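Local atomic coordinates of methyl-accepting chemotaxis protein (Vibrio parahaemolyticus, PDB entry 4EXO), a protein that probably serves as a chemotaxis receptor whose periplasmic PAS-like Cache domain binds pyruvate and may thereby guide swimming. Residues Leu98-Ser112 and Pro123-Val137. Residues are numbered along the deposited sequence; the frame is centred on the assembly and turned at random.
Sequences LIDASQKGDGFLYFS and PKLGYAEYLQKWDWV. With PYR (pyruvic acid), chain B.
K124 and F111, paired across an antiparallel hairpin, show how two neighbouring strands can build one wall of a ligand pocket. Their backbones are bonded both ways, K124 N giving to F111 O at 2.7 Å and F111 N to K124 O. The lysine can be followed atom by atom. Its CB lies 3.3 Å from F111 O; with CG anti to the backbone N (chi1 -174°) and every later torsion extended, the chain runs alongside the phenylalanine, both pointing the same way. CD passes F111 CE1 and CZ, CE approaches the pyruvic acid, and NZ donates to its O atom at 2.6 Å. That oxygen also lies at the edge of the F111 ring, near its plane. F111 CE2, meanwhile, rests 3.8 Å from G126 CA, so the ring lies close against the glycine backbone.

On the other face of the sheet, which helix 2-28 covers, L125 CD1 sits over the centre of the Y110 ring in a CH-pi contact. Next to it Y127 CD1 lies over the F108 ring, the two ring planes inclined by 40°.

Helix 94-104 packs over A128-Y130 of the hairpin and V137 of the next strand. L98 divides its branches, CD2 touching A128 CB and CD1 reaching pyruvic acid CB at 3.7 Å. S102 OG bonds back to I99 O and presses on V137 CG1, while a water bridges S102 O and Y130 N. Q103 lays CG and NE2 over one face of Y130, its amide plane 78° from the ring; NE2 is hydrogen-bonded to S65. With Y59, Y63 and H72 also bonding the pyruvic acid, this helix-backed antiparallel sheet forms the ligand pocket of a PAS-like single Cache sensor domain.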
ATOM      1  N   LEU A  98      11.997 -16.375   7.598  1.00 18.96           N
ATOM      2  CA  LEU A  98      11.014 -15.287   7.687  1.00 18.62           C
ATOM      3  C   LEU A  98      10.256 -15.333   9.004  1.00 18.69           C
ATOM      4  O   LEU A  98       9.927 -14.269   9.596  1.00 17.08           O
ATOM      5  CB  LEU A  98      10.016 -15.310   6.523  1.00 18.77           C
ATOM      6  CG  LEU A  98      10.573 -14.874   5.154  1.00 20.58           C
ATOM      7  CD1 LEU A  98       9.664 -15.419   4.005  1.00 19.29           C
ATOM      8  CD2 LEU A  98      10.642 -13.346   5.098  1.00 21.49           C
ATOM      9  N   ILE A  99       9.985 -16.550   9.472  1.00 18.30           N
ATOM     10  CA  ILE A  99       9.238 -16.676  10.736  1.00 18.60           C
ATOM     11  C   ILE A  99      10.140 -16.068  11.819  1.00 19.24           C
ATOM     12  O   ILE A  99       9.690 -15.234  12.616  1.00 18.22           O
ATOM     13  CB  ILE A  99       8.910 -18.147  11.068  1.00 17.97           C
ATOM     14  CG1 ILE A  99       7.804 -18.670  10.120  1.00 17.00           C
ATOM     15  CG2 ILE A  99       8.429 -18.272  12.534  1.00 19.57           C
ATOM     16  CD1 ILE A  99       7.822 -20.255  10.065  1.00 18.76           C
ATOM     17  N   ASP A 100      11.399 -16.476  11.832  1.00 20.63           N
ATOM     18  CA  ASP A 100      12.347 -15.944  12.849  1.00 21.62           C
ATOM     19  C   ASP A 100      12.631 -14.437  12.708  1.00 21.14           C
ATOM     20  O   ASP A 100      12.676 -13.724  13.719  1.00 21.00           O
ATOM     21  CB  ASP A 100      13.655 -16.721  12.842  1.00 21.71           C
ATOM     22  CG  ASP A 100      13.485 -18.168  13.345  1.00 27.56           C
ATOM     23  OD1 ASP A 100      12.414 -18.521  13.944  1.00 29.86           O
ATOM     24  OD2 ASP A 100      14.438 -18.942  13.126  1.00 29.61           O
ATOM     25  N   ALA A 101      12.831 -13.957  11.475  1.00 20.59           N
ATOM     26  CA  ALA A 101      13.004 -12.511  11.257  1.00 19.87           C
ATOM     27  C   ALA A 101      11.843 -11.707  11.837  1.00 19.65           C
ATOM     28  O   ALA A 101      12.060 -10.662  12.496  1.00 18.78           O
ATOM     29  CB  ALA A 101      13.175 -12.172   9.757  1.00 18.18           C
ATOM     30  N   SER A 102      10.620 -12.154  11.560  1.00 18.86           N
ATOM     31  CA  SER A 102       9.459 -11.404  11.998  1.00 20.34           C
ATOM     32  C   SER A 102       9.274 -11.447  13.532  1.00 21.08           C
ATOM     33  O   SER A 102       8.784 -10.478  14.118  1.00 21.91           O
ATOM     34  CB  SER A 102       8.172 -11.891  11.304  1.00 20.55           C
ATOM     35  OG  SER A 102       7.714 -13.113  11.849  1.00 20.55           O
ATOM     36  N   GLN A 103       9.663 -12.546  14.169  1.00 20.50           N
ATOM     37  CA  GLN A 103       9.382 -12.692  15.613  1.00 21.10           C
ATOM     38  C   GLN A 103      10.551 -12.259  16.510  1.00 22.10           C
ATOM     39  O   GLN A 103      10.330 -11.676  17.578  1.00 22.79           O
ATOM     40  CB  GLN A 103       9.016 -14.136  15.922  1.00 20.97           C
ATOM     41  CG  GLN A 103       7.631 -14.534  15.333  1.00 20.55           C
ATOM     42  CD  GLN A 103       7.319 -16.008  15.426  1.00 18.98           C
ATOM     43  OE1 GLN A 103       8.172 -16.843  15.729  1.00 19.99           O
ATOM     44  NE2 GLN A 103       6.067 -16.353  15.097  1.00 22.17           N
ATOM     45  N   LYS A 104      11.769 -12.577  16.096  1.00 21.93           N
ATOM     46  CA  LYS A 104      12.981 -12.381  16.928  1.00 23.50           C
ATOM     47  C   LYS A 104      13.957 -11.413  16.274  1.00 22.81           C
ATOM     48  O   LYS A 104      15.015 -11.134  16.820  1.00 21.54           O
ATOM     49  CB  LYS A 104      13.747 -13.702  17.084  1.00 24.33           C
ATOM     50  CG  LYS A 104      12.922 -14.877  17.524  1.00 28.48           C
ATOM     51  CD  LYS A 104      13.788 -15.993  17.996  1.00 33.26           C
ATOM     52  CE  LYS A 104      14.486 -16.716  16.869  1.00 38.69           C
ATOM     53  NZ  LYS A 104      14.983 -18.017  17.411  1.00 42.66           N
ATOM     54  N   GLY A 105      13.648 -10.933  15.080  1.00 22.85           N
ATOM     55  CA  GLY A 105      14.618 -10.095  14.380  1.00 21.99           C
ATOM     56  C   GLY A 105      14.047  -8.830  13.778  1.00 21.66           C
ATOM     57  O   GLY A 105      13.022  -8.324  14.240  1.00 21.53           O
ATOM     58  N   ASP A 106      14.705  -8.328  12.727  1.00 21.33           N
ATOM     59  CA  ASP A 106      14.263  -7.062  12.117  1.00 21.49           C
ATOM     60  C   ASP A 106      13.274  -7.191  10.956  1.00 20.56           C
ATOM     61  O   ASP A 106      12.952  -6.200  10.303  1.00 20.70           O
ATOM     62  CB  ASP A 106      15.454  -6.201  11.718  1.00 21.77           C
ATOM     63  CG  ASP A 106      16.191  -6.731  10.486  1.00 24.25           C
ATOM     64  OD1 ASP A 106      15.810  -7.789   9.917  1.00 22.93           O
ATOM     65  OD2 ASP A 106      17.172  -6.068  10.086  1.00 24.77           O
ATOM     66  N   GLY A 107      12.806  -8.400  10.709  1.00 20.75           N
ATOM     67  CA  GLY A 107      11.746  -8.627   9.715  1.00 19.85           C
ATOM     68  C   GLY A 107      12.278  -8.967   8.327  1.00 19.34           C
ATOM     69  O   GLY A 107      11.514  -9.468   7.488  1.00 18.48           O
ATOM     70  N   PHE A 108      13.567  -8.711   8.082  1.00 19.17           N
ATOM     71  CA  PHE A 108      14.124  -8.795   6.716  1.00 18.80           C
ATOM     72  C   PHE A 108      14.852 -10.114   6.503  1.00 19.81           C
ATOM     73  O   PHE A 108      15.483 -10.665   7.432  1.00 18.04           O
ATOM     74  CB  PHE A 108      15.082  -7.626   6.400  1.00 19.35           C
ATOM     75  CG  PHE A 108      14.381  -6.287   6.271  1.00 19.46           C
ATOM     76  CD1 PHE A 108      13.696  -5.950   5.103  1.00 21.09           C
ATOM     77  CD2 PHE A 108      14.380  -5.395   7.333  1.00 20.27           C
ATOM     78  CE1 PHE A 108      13.027  -4.729   5.003  1.00 21.30           C
ATOM     79  CE2 PHE A 108      13.728  -4.184   7.254  1.00 20.30           C
ATOM     80  CZ  PHE A 108      13.045  -3.851   6.092  1.00 21.59           C
ATOM     81  N   LEU A 109      14.779 -10.618   5.267  1.00 18.63           N
ATOM     82  CA  LEU A 109      15.524 -11.816   4.888  1.00 19.45           C
ATOM     83  C   LEU A 109      15.826 -11.759   3.394  1.00 19.80           C
ATOM     84  O   LEU A 109      14.907 -11.502   2.595  1.00 19.54           O
ATOM     85  CB  LEU A 109      14.718 -13.086   5.179  1.00 19.62           C
ATOM     86  CG  LEU A 109      15.492 -14.401   4.974  1.00 19.57           C
ATOM     87  CD1 LEU A 109      16.592 -14.629   6.096  1.00 20.63           C
ATOM     88  CD2 LEU A 109      14.533 -15.633   4.866  1.00 19.35           C
ATOM     89  N   TYR A 110      17.091 -12.023   3.014  1.00 19.90           N
ATOM     90  CA  TYR A 110      17.439 -12.167   1.579  1.00 19.53           C
ATOM     91  C   TYR A 110      17.261 -13.646   1.186  1.00 19.80           C
ATOM     92  O   TYR A 110      17.685 -14.550   1.918  1.00 19.42           O
ATOM     93  CB  TYR A 110      18.903 -11.774   1.309  1.00 20.31           C
ATOM     94  CG  TYR A 110      19.202 -10.310   1.344  1.00 23.16           C
ATOM     95  CD1 TYR A 110      19.027  -9.520   0.200  1.00 24.90           C
ATOM     96  CD2 TYR A 110      19.659  -9.689   2.522  1.00 24.86           C
ATOM     97  CE1 TYR A 110      19.312  -8.151   0.216  1.00 25.66           C
ATOM     98  CE2 TYR A 110      19.949  -8.324   2.545  1.00 28.14           C
ATOM     99  CZ  TYR A 110      19.774  -7.571   1.376  1.00 27.85           C
ATOM    100  OH  TYR A 110      20.042  -6.231   1.353  1.00 30.26           O
ATOM    101  N   PHE A 111      16.637 -13.904   0.029  1.00 19.25           N
ATOM    102  CA  PHE A 111      16.448 -15.264  -0.479  1.00 18.93           C
ATOM    103  C   PHE A 111      16.026 -15.131  -1.937  1.00 18.61           C
ATOM    104  O   PHE A 111      15.759 -14.034  -2.390  1.00 19.92           O
ATOM    105  CB  PHE A 111      15.366 -16.038   0.306  1.00 18.57           C
ATOM    106  CG  PHE A 111      13.995 -15.374   0.328  1.00 19.33           C
ATOM    107  CD1 PHE A 111      12.997 -15.779  -0.577  1.00 19.75           C
ATOM    108  CD2 PHE A 111      13.682 -14.379   1.292  1.00 19.97           C
ATOM    109  CE1 PHE A 111      11.689 -15.195  -0.533  1.00 18.90           C
ATOM    110  CE2 PHE A 111      12.415 -13.778   1.333  1.00 16.18           C
ATOM    111  CZ  PHE A 111      11.403 -14.175   0.415  1.00 16.61           C
ATOM    112  N   SER A 112      15.995 -16.251  -2.655  1.00 19.97           N
ATOM    113  CA  SER A 112      15.485 -16.289  -4.038  1.00 19.80           C
ATOM    114  C   SER A 112      14.127 -16.962  -4.032  1.00 19.62           C
ATOM    115  O   SER A 112      13.875 -17.866  -3.232  1.00 19.84           O
ATOM    116  CB  SER A 112      16.433 -17.053  -4.955  1.00 20.45           C
ATOM    117  OG  SER A 112      17.604 -16.286  -5.168  1.00 24.20           O
ATOM    118  N   PRO A 123      16.686 -13.270  -7.145  1.00 21.71           N
ATOM    119  CA  PRO A 123      16.986 -12.789  -5.788  1.00 21.80           C
ATOM    120  C   PRO A 123      15.994 -11.741  -5.303  1.00 20.97           C
ATOM    121  O   PRO A 123      15.613 -10.821  -6.062  1.00 19.92           O
ATOM    122  CB  PRO A 123      18.409 -12.219  -5.892  1.00 21.93           C
ATOM    123  CG  PRO A 123      18.671 -12.030  -7.344  1.00 25.59           C
ATOM    124  CD  PRO A 123      17.802 -13.032  -8.089  1.00 22.66           C
ATOM    125  N   LYS A 124      15.616 -11.864  -4.030  1.00 20.95           N
ATOM    126  CA  LYS A 124      14.568 -11.035  -3.435  1.00 20.28           C
ATOM    127  C   LYS A 124      15.020 -10.554  -2.059  1.00 20.08           C
ATOM    128  O   LYS A 124      15.861 -11.194  -1.399  1.00 20.15           O
ATOM    129  CB  LYS A 124      13.323 -11.945  -3.270  1.00 20.37           C
ATOM    130  CG  LYS A 124      12.036 -11.304  -2.802  1.00 20.15           C
ATOM    131  CD  LYS A 124      10.891 -12.337  -2.916  1.00 18.32           C
ATOM    132  CE  LYS A 124       9.509 -11.710  -2.598  1.00 17.41           C
ATOM    133  NZ  LYS A 124       8.374 -12.679  -2.897  1.00 19.09           N
ATOM    134  N   LEU A 125      14.448  -9.433  -1.620  1.00 20.10           N
ATOM    135  CA  LEU A 125      14.565  -9.026  -0.224  1.00 19.53           C
ATOM    136  C   LEU A 125      13.162  -9.044   0.371  1.00 19.30           C
ATOM    137  O   LEU A 125      12.321  -8.272  -0.030  1.00 18.37           O
ATOM    138  CB  LEU A 125      15.199  -7.644  -0.094  1.00 19.30           C
ATOM    139  CG  LEU A 125      15.177  -7.020   1.330  1.00 21.83           C
ATOM    140  CD1 LEU A 125      15.940  -7.931   2.315  1.00 21.48           C
ATOM    141  CD2 LEU A 125      15.801  -5.630   1.279  1.00 24.89           C
ATOM    142  N   GLY A 126      12.919  -9.956   1.303  1.00 18.90           N
ATOM    143  CA  GLY A 126      11.596 -10.090   1.921  1.00 18.99           C
ATOM    144  C   GLY A 126      11.505  -9.323   3.212  1.00 19.04           C
ATOM    145  O   GLY A 126      12.525  -9.027   3.837  1.00 19.38           O
ATOM    146  N   TYR A 127      10.287  -8.971   3.592  1.00 18.78           N
ATOM    147  CA  TYR A 127      10.027  -8.240   4.824  1.00 18.88           C
ATOM    148  C   TYR A 127       8.721  -8.821   5.397  1.00 18.75           C
ATOM    149  O   TYR A 127       7.726  -8.936   4.695  1.00 18.51           O
ATOM    150  CB  TYR A 127       9.927  -6.712   4.604  1.00 19.36           C
ATOM    151  CG  TYR A 127       9.557  -6.039   5.921  1.00 19.72           C
ATOM    152  CD1 TYR A 127      10.459  -6.026   6.981  1.00 19.00           C
ATOM    153  CD2 TYR A 127       8.271  -5.533   6.127  1.00 17.77           C
ATOM    154  CE1 TYR A 127      10.105  -5.465   8.221  1.00 19.46           C
ATOM    155  CE2 TYR A 127       7.908  -4.954   7.355  1.00 21.07           C
ATOM    156  CZ  TYR A 127       8.840  -4.943   8.393  1.00 20.57           C
ATOM    157  OH  TYR A 127       8.522  -4.382   9.598  1.00 21.54           O
ATOM    158  N   ALA A 128       8.758  -9.256   6.655  1.00 18.72           N
ATOM    159  CA  ALA A 128       7.609  -9.873   7.318  1.00 18.36           C
ATOM    160  C   ALA A 128       7.330  -9.299   8.741  1.00 18.83           C
ATOM    161  O   ALA A 128       8.278  -8.892   9.493  1.00 17.94           O
ATOM    162  CB  ALA A 128       7.789 -11.424   7.351  1.00 18.37           C
ATOM    163  N   GLU A 129       6.031  -9.213   9.064  1.00 18.86           N
ATOM    164  CA  GLU A 129       5.559  -8.798  10.376  1.00 19.64           C
ATOM    165  C   GLU A 129       4.647  -9.884  10.935  1.00 20.40           C
ATOM    166  O   GLU A 129       3.920 -10.572  10.189  1.00 20.42           O
ATOM    167  CB  GLU A 129       4.849  -7.427  10.302  1.00 19.87           C
ATOM    168  CG  GLU A 129       5.849  -6.241  10.303  1.00 25.43           C
ATOM    169  CD  GLU A 129       5.168  -4.824  10.245  1.00 28.85           C
ATOM    170  OE1 GLU A 129       3.899  -4.760  10.407  1.00 24.01           O
ATOM    171  OE2 GLU A 129       5.930  -3.816  10.017  1.00 26.24           O
ATOM    172  N   TYR A 130       4.718 -10.081  12.246  1.00 20.20           N
ATOM    173  CA  TYR A 130       3.954 -11.160  12.886  1.00 20.95           C
ATOM    174  C   TYR A 130       2.636 -10.627  13.442  1.00 21.32           C
ATOM    175  O   TYR A 130       2.630  -9.601  14.161  1.00 21.93           O
ATOM    176  CB  TYR A 130       4.803 -11.797  14.004  1.00 20.35           C
ATOM    177  CG  TYR A 130       4.115 -12.968  14.685  1.00 20.22           C
ATOM    178  CD1 TYR A 130       3.599 -14.028  13.937  1.00 20.51           C
ATOM    179  CD2 TYR A 130       3.977 -13.018  16.078  1.00 20.26           C
ATOM    180  CE1 TYR A 130       2.962 -15.114  14.547  1.00 21.52           C
ATOM    181  CE2 TYR A 130       3.339 -14.096  16.707  1.00 20.88           C
ATOM    182  CZ  TYR A 130       2.823 -15.138  15.936  1.00 23.80           C
ATOM    183  OH  TYR A 130       2.185 -16.216  16.527  1.00 20.30           O
ATOM    184  N   LEU A 131       1.537 -11.277  13.067  1.00 20.91           N
ATOM    185  CA  LEU A 131       0.185 -10.930  13.493  1.00 22.38           C
ATOM    186  C   LEU A 131      -0.315 -12.017  14.451  1.00 22.56           C
ATOM    187  O   LEU A 131      -0.879 -13.047  14.038  1.00 22.17           O
ATOM    188  CB  LEU A 131      -0.748 -10.828  12.281  1.00 23.00           C
ATOM    189  CG  LEU A 131      -0.458  -9.703  11.282  1.00 26.58           C
ATOM    190  CD1 LEU A 131      -1.445  -9.827  10.121  1.00 26.68           C
ATOM    191  CD2 LEU A 131      -0.605  -8.339  11.955  1.00 30.45           C
ATOM    192  N   GLN A 132      -0.063 -11.813  15.737  1.00 22.47           N
ATOM    193  CA  GLN A 132      -0.129 -12.947  16.666  1.00 23.55           C
ATOM    194  C   GLN A 132      -1.527 -13.561  16.841  1.00 23.86           C
ATOM    195  O   GLN A 132      -1.645 -14.768  17.097  1.00 23.79           O
ATOM    196  CB  GLN A 132       0.470 -12.545  18.021  1.00 22.93           C
ATOM    197  CG  GLN A 132      -0.252 -11.379  18.672  1.00 25.54           C
ATOM    198  CD  GLN A 132      -1.422 -11.832  19.566  1.00 30.36           C
ATOM    199  OE1 GLN A 132      -1.612 -13.042  19.833  1.00 24.59           O
ATOM    200  NE2 GLN A 132      -2.220 -10.861  20.010  1.00 32.04           N
ATOM    201  N   LYS A 133      -2.579 -12.750  16.692  1.00 24.16           N
ATOM    202  CA  LYS A 133      -3.961 -13.215  16.919  1.00 25.10           C
ATOM    203  C   LYS A 133      -4.313 -14.357  15.992  1.00 24.68           C
ATOM    204  O   LYS A 133      -4.980 -15.306  16.393  1.00 22.72           O
ATOM    205  CB  LYS A 133      -4.958 -12.080  16.704  1.00 26.59           C
ATOM    206  CG  LYS A 133      -6.406 -12.468  17.044  1.00 32.61           C
ATOM    207  CD  LYS A 133      -7.401 -11.311  16.794  1.00 38.32           C
ATOM    208  CE  LYS A 133      -7.048 -10.057  17.543  1.00 41.03           C
ATOM    209  NZ  LYS A 133      -8.207  -9.087  17.392  1.00 44.50           N
ATOM    210  N   TRP A 134      -3.823 -14.267  14.751  1.00 23.52           N
ATOM    211  CA  TRP A 134      -4.012 -15.310  13.753  1.00 23.19           C
ATOM    212  C   TRP A 134      -2.818 -16.258  13.523  1.00 23.11           C
ATOM    213  O   TRP A 134      -2.928 -17.183  12.704  1.00 23.10           O
ATOM    214  CB  TRP A 134      -4.406 -14.638  12.436  1.00 22.73           C
ATOM    215  CG  TRP A 134      -5.771 -14.060  12.501  1.00 23.59           C
ATOM    216  CD1 TRP A 134      -6.720 -14.284  13.473  1.00 25.56           C
ATOM    217  CD2 TRP A 134      -6.364 -13.193  11.551  1.00 23.98           C
ATOM    218  NE1 TRP A 134      -7.870 -13.584  13.180  1.00 25.75           N
ATOM    219  CE2 TRP A 134      -7.675 -12.908  12.000  1.00 25.47           C
ATOM    220  CE3 TRP A 134      -5.914 -12.613  10.360  1.00 23.59           C
ATOM    221  CZ2 TRP A 134      -8.545 -12.078  11.287  1.00 27.33           C
ATOM    222  CZ3 TRP A 134      -6.782 -11.785   9.656  1.00 25.56           C
ATOM    223  CH2 TRP A 134      -8.074 -11.522  10.122  1.00 26.86           C
ATOM    224  N   ASP A 135      -1.722 -16.046  14.258  1.00 22.11           N
ATOM    225  CA  ASP A 135      -0.436 -16.704  14.045  1.00 22.28           C
ATOM    226  C   ASP A 135      -0.061 -16.600  12.552  1.00 22.44           C
ATOM    227  O   ASP A 135       0.257 -17.611  11.922  1.00 23.51           O
ATOM    228  CB  ASP A 135      -0.470 -18.189  14.484  1.00 22.32           C
ATOM    229  CG  ASP A 135       0.892 -18.838  14.495  1.00 23.39           C
ATOM    230  OD1 ASP A 135       1.884 -18.169  14.873  1.00 26.84           O
ATOM    231  OD2 ASP A 135       0.994 -20.052  14.129  1.00 23.13           O
ATOM    232  N   TRP A 136      -0.143 -15.396  11.989  1.00 20.70           N
ATOM    233  CA  TRP A 136       0.322 -15.168  10.617  1.00 19.72           C
ATOM    234  C   TRP A 136       1.603 -14.372  10.639  1.00 20.14           C
ATOM    235  O   TRP A 136       1.654 -13.267  11.198  1.00 21.13           O
ATOM    236  CB  TRP A 136      -0.699 -14.420   9.764  1.00 19.72           C
ATOM    237  CG  TRP A 136      -1.903 -15.219   9.335  1.00 20.06           C
ATOM    238  CD1 TRP A 136      -2.176 -16.537   9.596  1.00 20.92           C
ATOM    239  CD2 TRP A 136      -2.990 -14.730   8.548  1.00 21.90           C
ATOM    240  NE1 TRP A 136      -3.379 -16.895   9.020  1.00 21.91           N
ATOM    241  CE2 TRP A 136      -3.906 -15.793   8.390  1.00 23.36           C
ATOM    242  CE3 TRP A 136      -3.282 -13.492   7.961  1.00 21.49           C
ATOM    243  CZ2 TRP A 136      -5.081 -15.660   7.633  1.00 22.19           C
ATOM    244  CZ3 TRP A 136      -4.470 -13.351   7.240  1.00 22.28           C
ATOM    245  CH2 TRP A 136      -5.345 -14.424   7.084  1.00 22.93           C
ATOM    246  N   VAL A 137       2.615 -14.935   9.982  1.00 19.07           N
ATOM    247  CA  VAL A 137       3.797 -14.200   9.559  1.00 18.53           C
ATOM    248  C   VAL A 137       3.458 -13.726   8.150  1.00 18.07           C
ATOM    249  O   VAL A 137       3.479 -14.518   7.190  1.00 17.58           O
ATOM    250  CB  VAL A 137       5.035 -15.107   9.556  1.00 18.49           C
ATOM    251  CG1 VAL A 137       6.264 -14.344   9.013  1.00 18.07           C
ATOM    252  CG2 VAL A 137       5.328 -15.626  10.971  1.00 18.12           C
TER
HETATM  253  C   PYR B 201       7.292 -15.604  -1.310  1.00 20.67           C
HETATM  254  O   PYR B 201       8.345 -14.823  -1.431  1.00 20.01           O
HETATM  255  OXT PYR B 201       6.334 -15.523  -2.212  1.00 19.95           O
HETATM  256  CA  PYR B 201       7.185 -16.526  -0.243  1.00 21.76           C
HETATM  257  O3  PYR B 201       6.126 -17.245  -0.205  1.00 19.66           O
HETATM  258  CB  PYR B 201       8.252 -16.733   0.826  1.00 20.45           C
HETATM  259  O   HOH W   1       6.804  -8.695  13.592  1.00 25.34           O